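Side-chain contacts in alcohol dehydrogenase (Thermus sp., PDB 4CPD), which probably catalyses the NAD-dependent interconversion of alcohols and carbonyl compounds as a zinc-containing, medium-chain dehydrogenase: residues V266-A271 with I290-V295; S155-G160 with G178-M183. One frame throughout, in Å; residues are numbered along the deposited sequence.

How the interactions relate
Both interactions border the nicotinamide half of the bound NAD, one from the helices beside the sheet, the other from loops at the ends of its strands. Interaction 2, where helix 153-163 crosses helix 179-190, is fully buried and almost wholly apolar. Interaction 1 joins the loops after strands 262-265 and 286-290; it is only partly buried, and the second subunit reaches it. Its loops touch each other lightly and meet mainly through the cofactor, which they bind with backbone groups. In 155-160 with 178-183, the helices pack directly and a single helix N-terminal amide reaches the pyrophosphate. The two contacts meet at Thr156, whose CG2 packs on CG2 of Val266 and whose OG1 lies beside CB of Ala293.

Interaction 1. Residues V266-A271 with I290-V295; sequences VGVDNA and IGLANV. With NAD (nicotinamide-adenine-dinucleotide), chain G.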
# COMPACT_ATOMS: atom_id res chain seq x y z
N VAL A 266 4.78 -1.19 10.74
CA VAL A 266 5.38 -0.06 11.43
C VAL A 266 6.57 -0.52 12.31
O VAL A 266 7.40 0.29 12.71
CB VAL A 266 4.27 0.67 12.21
CG1 VAL A 266 4.43 0.43 13.69
CG2 VAL A 266 4.28 2.14 11.92
N GLY A 267 6.68 -1.81 12.57
CA GLY A 267 7.83 -2.37 13.29
C GLY A 267 9.17 -2.42 12.53
O GLY A 267 9.23 -2.76 11.33
N VAL A 268 10.25 -2.12 13.25
CA VAL A 268 11.59 -2.13 12.70
C VAL A 268 12.29 -3.50 12.82
O VAL A 268 12.08 -4.19 13.81
CB VAL A 268 12.45 -1.05 13.40
CG1 VAL A 268 13.92 -1.10 12.96
CG2 VAL A 268 11.89 0.34 13.11
N ASP A 269 13.10 -3.85 11.81
CA ASP A 269 13.91 -5.08 11.78
C ASP A 269 15.01 -5.00 10.71
O ASP A 269 14.90 -4.24 9.74
CB ASP A 269 13.03 -6.30 11.51
CG ASP A 269 13.77 -7.60 11.68
OD1 ASP A 269 14.02 -7.95 12.84
OD2 ASP A 269 14.12 -8.25 10.66
N ASN A 270 16.05 -5.83 10.88
CA ASN A 270 17.27 -5.83 10.02
C ASN A 270 17.24 -6.71 8.79
O ASN A 270 17.99 -6.47 7.86
CB ASN A 270 18.49 -6.32 10.81
CG ASN A 270 19.18 -5.22 11.56
OD1 ASN A 270 18.82 -4.04 11.40
ND2 ASN A 270 20.18 -5.58 12.38
N ALA A 271 16.42 -7.76 8.83
CA ALA A 271 16.31 -8.72 7.71
C ALA A 271 16.13 -7.98 6.39
O ALA A 271 15.41 -6.99 6.31
CB ALA A 271 15.17 -9.69 7.94
N ILE A 290 4.85 -0.09 4.37
CA ILE A 290 5.90 -0.24 5.38
C ILE A 290 6.76 1.01 5.36
O ILE A 290 7.10 1.51 4.30
CB ILE A 290 6.76 -1.50 5.15
CG1 ILE A 290 7.87 -1.59 6.19
CG2 ILE A 290 7.35 -1.55 3.74
CD1 ILE A 290 8.36 -3.01 6.41
N GLY A 291 7.11 1.51 6.53
CA GLY A 291 7.87 2.74 6.61
C GLY A 291 8.12 3.28 8.00
O GLY A 291 7.52 2.83 8.98
N LEU A 292 8.99 4.27 8.08
CA LEU A 292 9.20 5.01 9.29
C LEU A 292 8.18 6.15 9.36
O LEU A 292 7.76 6.69 8.33
CB LEU A 292 10.62 5.55 9.33
CG LEU A 292 11.73 4.51 9.10
CD1 LEU A 292 13.10 5.15 9.30
CD2 LEU A 292 11.62 3.29 10.01
N ALA A 293 7.80 6.53 10.57
CA ALA A 293 6.72 7.48 10.78
C ALA A 293 6.98 8.78 10.14
O ALA A 293 8.12 9.18 10.01
CB ALA A 293 6.54 7.71 12.25
N ASN A 294 5.91 9.45 9.76
CA ASN A 294 6.00 10.80 9.18
C ASN A 294 5.26 11.71 10.15
O ASN A 294 4.22 12.32 9.87
CB ASN A 294 5.37 10.82 7.79
CG ASN A 294 5.41 12.18 7.15
OD1 ASN A 294 6.22 13.03 7.51
ND2 ASN A 294 4.53 12.40 6.20
N VAL A 295 5.85 11.79 11.33
CA VAL A 295 5.23 12.44 12.48
C VAL A 295 4.70 13.83 12.20
O VAL A 295 3.61 14.17 12.67
CB VAL A 295 6.22 12.51 13.65
CG1 VAL A 295 5.60 13.26 14.81
CG2 VAL A 295 6.63 11.11 14.08
PA NAD G . 8.93 -2.98 22.45
O1A NAD G . 8.93 -2.35 23.84
O2A NAD G . 10.07 -3.92 22.05
O5B NAD G . 7.54 -3.74 22.10
C5B NAD G . 7.52 -4.91 21.29
C4B NAD G . 6.36 -5.81 21.70
O4B NAD G . 6.15 -6.83 20.71
C3B NAD G . 6.66 -6.52 23.03
O3B NAD G . 5.53 -6.52 23.93
C2B NAD G . 6.96 -7.93 22.63
O2B NAD G . 6.62 -8.87 23.65
C1B NAD G . 6.10 -8.08 21.39
N9A NAD G . 6.60 -9.16 20.55
C8A NAD G . 7.90 -9.38 20.26
N7A NAD G . 8.00 -10.47 19.47
C5A NAD G . 6.75 -10.95 19.24
C6A NAD G . 6.15 -12.06 18.48
N6A NAD G . 6.96 -12.88 17.79
N1A NAD G . 4.80 -12.23 18.49
C2A NAD G . 4.00 -11.40 19.18
N3A NAD G . 4.48 -10.36 19.90
C4A NAD G . 5.82 -10.08 19.96
O3 NAD G . 8.92 -1.81 21.32
PN NAD G . 7.92 -0.55 21.17
O1N NAD G . 8.55 0.54 22.01
O2N NAD G . 6.45 -0.97 21.28
O5D NAD G . 8.13 -0.22 19.60
C5D NAD G . 7.39 -1.03 18.66
C4D NAD G . 8.11 -1.30 17.33
O4D NAD G . 7.86 -0.19 16.46
C3D NAD G . 9.62 -1.45 17.45
O3D NAD G . 10.07 -2.38 16.45
C2D NAD G . 10.14 -0.03 17.20
O2D NAD G . 11.52 0.08 16.77
C1D NAD G . 9.13 0.44 16.15
N1N NAD G . 9.00 1.90 16.03
C2N NAD G . 8.90 2.34 14.77
C3N NAD G . 8.77 3.69 14.48
C7N NAD G . 8.65 4.04 13.02
O7N NAD G . 9.01 5.12 12.59
N7N NAD G . 8.10 3.11 12.21
C4N NAD G . 8.74 4.62 15.53
C5N NAD G . 8.84 4.15 16.84
C6N NAD G . 8.98 2.77 17.07
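Val268 lays its CG2 methyl against CD2 of Leu292, 4.3 Å away, a light apolar touch between two loops that share no hydrogen bond. CG2 of Val268 takes the position anti to the carbonyl carbon, while CG1 is anti to the backbone N (chi1 174°), and this turns CG2 to the nicotinamide ribose, 3.7 Å from O2D of NAD. The stronger grip on the cofactor comes from the backbone. The amide of Val268 donates to O3D of NAD at 3.2 Å, and the carboxamide is wedged between the two loops. N7N of NAD gives one bond to Val266 O at 2.9 Å. It gives another to Gly291 O, at 3.3 Å. O7N of NAD accepts from Ala293 N at 2.7 Å. CB of Leu292 covers this oxygen as well.

The loops follow strands 262-265 and 286-290, the last two of the six-stranded parallel sheet of a Rossmann fold. Leu292 also packs on Leu282 of the second subunit, whose strand continues the sheet beyond Ile290. Farther along, OD2 of Asp269 accepts from Ala271 N, forming an Asx turn.

With two carbonyls facing the carboxamide nitrogen and an N-H facing its oxygen, a flipped amide would set like against like, so the orientation of the carboxamide is probably fixed by backbone atoms rather than by side-chain identity.

Interaction 2. Residues S155-G160 with G178-M183; sequences STAYGG and GPVGLM. With NAD (nicotinamide-adenine-dinucleotide), chain G.
Thr156 reaches toward Val180 and NAD from helix 153-163, starting with CB at 4.1 Å from C4N of the nicotinamide. Its methyl, CG2, then lies off one face of that ring, 3.7 Å from C4N of NAD and nearly as close to C3N, with CG1 of Val180 at its flank. The hydroxyl branch ends with OG1 3.4 Å from C4N of NAD, the carbon that takes up hydride when NAD is reduced. With OG1 anti to the carbonyl carbon (chi1 -68°), the hydroxyl can turn back to bond with the backbone carbonyl of Asp152, just before the helix, a residue whose side chain binds zinc. An alanine here removes both branches and is likely to leave the Asp152 carbonyl without this hydroxyl partner and the C4N side of the ring less firmly backed.

Helix 179-190 begins at the glycine-rich turn of the Rossmann fold, consistent with a GxGxxG motif, and Gly178 occupies its N-cap position. A side chain at Gly178 would run into O5B of NAD. From the first turn, Val180 N donates almost straight to O2N of the pyrophosphate (3.2 Å, 173°), where the positive end of the helix dipole would also tend to stabilise the phosphate charge. The CG2 methyl of Val180 rests on O5D of NAD at 3.5 Å, while its CG1 touches CB of Ala157.

There the segments cross at 53°, with axes 8.4 Å apart, and small groups make the close approach. CB of Ala157 sits on Val180 O and, at 3.7 Å, on CB of Met183. Beyond its CB the Met183 chain bends away, and its side chain packs on Ile153, Leu154 and Pro313.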
# COMPACT_ATOMS: atom_id res chain seq x y z
N SER A 155 2.15 9.34 17.54
CA SER A 155 2.01 9.78 16.14
C SER A 155 2.40 8.65 15.17
O SER A 155 1.91 8.61 14.06
CB SER A 155 2.86 11.02 15.91
OG SER A 155 2.36 12.11 16.65
N THR A 156 3.27 7.76 15.61
CA THR A 156 3.64 6.60 14.83
C THR A 156 2.44 5.68 14.64
O THR A 156 2.11 5.28 13.52
CB THR A 156 4.83 5.85 15.50
OG1 THR A 156 6.00 6.67 15.42
CG2 THR A 156 5.14 4.58 14.82
N ALA A 157 1.82 5.31 15.74
CA ALA A 157 0.64 4.44 15.70
C ALA A 157 -0.55 5.13 14.97
O ALA A 157 -1.21 4.55 14.14
CB ALA A 157 0.24 4.09 17.11
N TYR A 158 -0.80 6.38 15.30
CA TYR A 158 -1.83 7.17 14.65
C TYR A 158 -1.60 7.13 13.14
O TYR A 158 -2.50 6.77 12.36
CB TYR A 158 -1.75 8.60 15.16
CG TYR A 158 -2.83 9.47 14.69
CD1 TYR A 158 -4.05 9.49 15.34
CD2 TYR A 158 -2.64 10.33 13.60
CE1 TYR A 158 -5.08 10.33 14.91
CE2 TYR A 158 -3.65 11.18 13.16
CZ TYR A 158 -4.88 11.19 13.82
OH TYR A 158 -5.89 12.01 13.37
N GLY A 159 -0.38 7.48 12.73
CA GLY A 159 -0.01 7.55 11.32
C GLY A 159 -0.26 6.20 10.66
O GLY A 159 -0.89 6.12 9.59
N GLY A 160 0.19 5.14 11.32
CA GLY A 160 -0.00 3.81 10.81
C GLY A 160 -1.45 3.56 10.48
O GLY A 160 -1.76 3.02 9.42
N GLY A 178 3.37 -3.86 22.91
CA GLY A 178 4.27 -2.89 23.51
C GLY A 178 3.71 -1.48 23.35
O GLY A 178 2.60 -1.29 22.82
N PRO A 179 4.48 -0.48 23.81
CA PRO A 179 4.02 0.93 23.82
C PRO A 179 3.34 1.39 22.52
O PRO A 179 2.30 2.03 22.57
CB PRO A 179 5.32 1.72 24.06
CG PRO A 179 6.18 0.78 24.84
CD PRO A 179 5.81 -0.62 24.42
N VAL A 180 3.92 1.05 21.37
CA VAL A 180 3.37 1.50 20.09
C VAL A 180 2.04 0.83 19.84
O VAL A 180 1.08 1.50 19.51
CB VAL A 180 4.34 1.23 18.93
CG1 VAL A 180 3.68 1.47 17.58
CG2 VAL A 180 5.58 2.12 19.08
N GLY A 181 2.00 -0.49 20.03
CA GLY A 181 0.76 -1.24 19.92
C GLY A 181 -0.36 -0.72 20.81
O GLY A 181 -1.53 -0.67 20.41
N LEU A 182 0.02 -0.32 22.01
CA LEU A 182 -0.94 0.19 22.98
C LEU A 182 -1.47 1.54 22.55
O LEU A 182 -2.65 1.81 22.74
CB LEU A 182 -0.34 0.25 24.38
CG LEU A 182 0.01 -1.15 24.93
CD1 LEU A 182 0.91 -1.03 26.16
CD2 LEU A 182 -1.24 -1.96 25.26
N MET A 183 -0.62 2.38 21.96
CA MET A 183 -1.11 3.63 21.37
C MET A 183 -2.13 3.32 20.26
O MET A 183 -3.21 3.94 20.16
CB MET A 183 0.01 4.47 20.78
CG MET A 183 1.12 4.87 21.74
SD MET A 183 0.68 6.08 22.99
CE MET A 183 0.48 4.97 24.39
PA NAD G . 8.93 -2.98 22.45
O1A NAD G . 8.93 -2.35 23.84
O2A NAD G . 10.07 -3.92 22.05
O5B NAD G . 7.54 -3.74 22.10
C5B NAD G . 7.52 -4.91 21.29
C4B NAD G . 6.36 -5.81 21.70
O4B NAD G . 6.15 -6.83 20.71
C3B NAD G . 6.66 -6.52 23.03
O3B NAD G . 5.53 -6.52 23.93
C2B NAD G . 6.96 -7.93 22.63
O2B NAD G . 6.62 -8.87 23.65
C1B NAD G . 6.10 -8.08 21.39
N9A NAD G . 6.60 -9.16 20.55
C8A NAD G . 7.90 -9.38 20.26
N7A NAD G . 8.00 -10.47 19.47
C5A NAD G . 6.75 -10.95 19.24
C6A NAD G . 6.15 -12.06 18.48
N6A NAD G . 6.96 -12.88 17.79
N1A NAD G . 4.80 -12.23 18.49
C2A NAD G . 4.00 -11.40 19.18
N3A NAD G . 4.48 -10.36 19.90
C4A NAD G . 5.82 -10.08 19.96
O3 NAD G . 8.92 -1.81 21.32
PN NAD G . 7.92 -0.55 21.17
O1N NAD G . 8.55 0.54 22.01
O2N NAD G . 6.45 -0.97 21.28
O5D NAD G . 8.13 -0.22 19.60
C5D NAD G . 7.39 -1.03 18.66
C4D NAD G . 8.11 -1.30 17.33
O4D NAD G . 7.86 -0.19 16.46
C3D NAD G . 9.62 -1.45 17.45
O3D NAD G . 10.07 -2.38 16.45
C2D NAD G . 10.14 -0.03 17.20
O2D NAD G . 11.52 0.08 16.77
C1D NAD G . 9.13 0.44 16.15
N1N NAD G . 9.00 1.90 16.03
C2N NAD G . 8.90 2.34 14.77
C3N NAD G . 8.77 3.69 14.48
C7N NAD G . 8.65 4.04 13.02
O7N NAD G . 9.01 5.12 12.59
N7N NAD G . 8.10 3.11 12.21
C4N NAD G . 8.74 4.62 15.53
C5N NAD G . 8.84 4.15 16.84
C6N NAD G . 8.98 2.77 17.07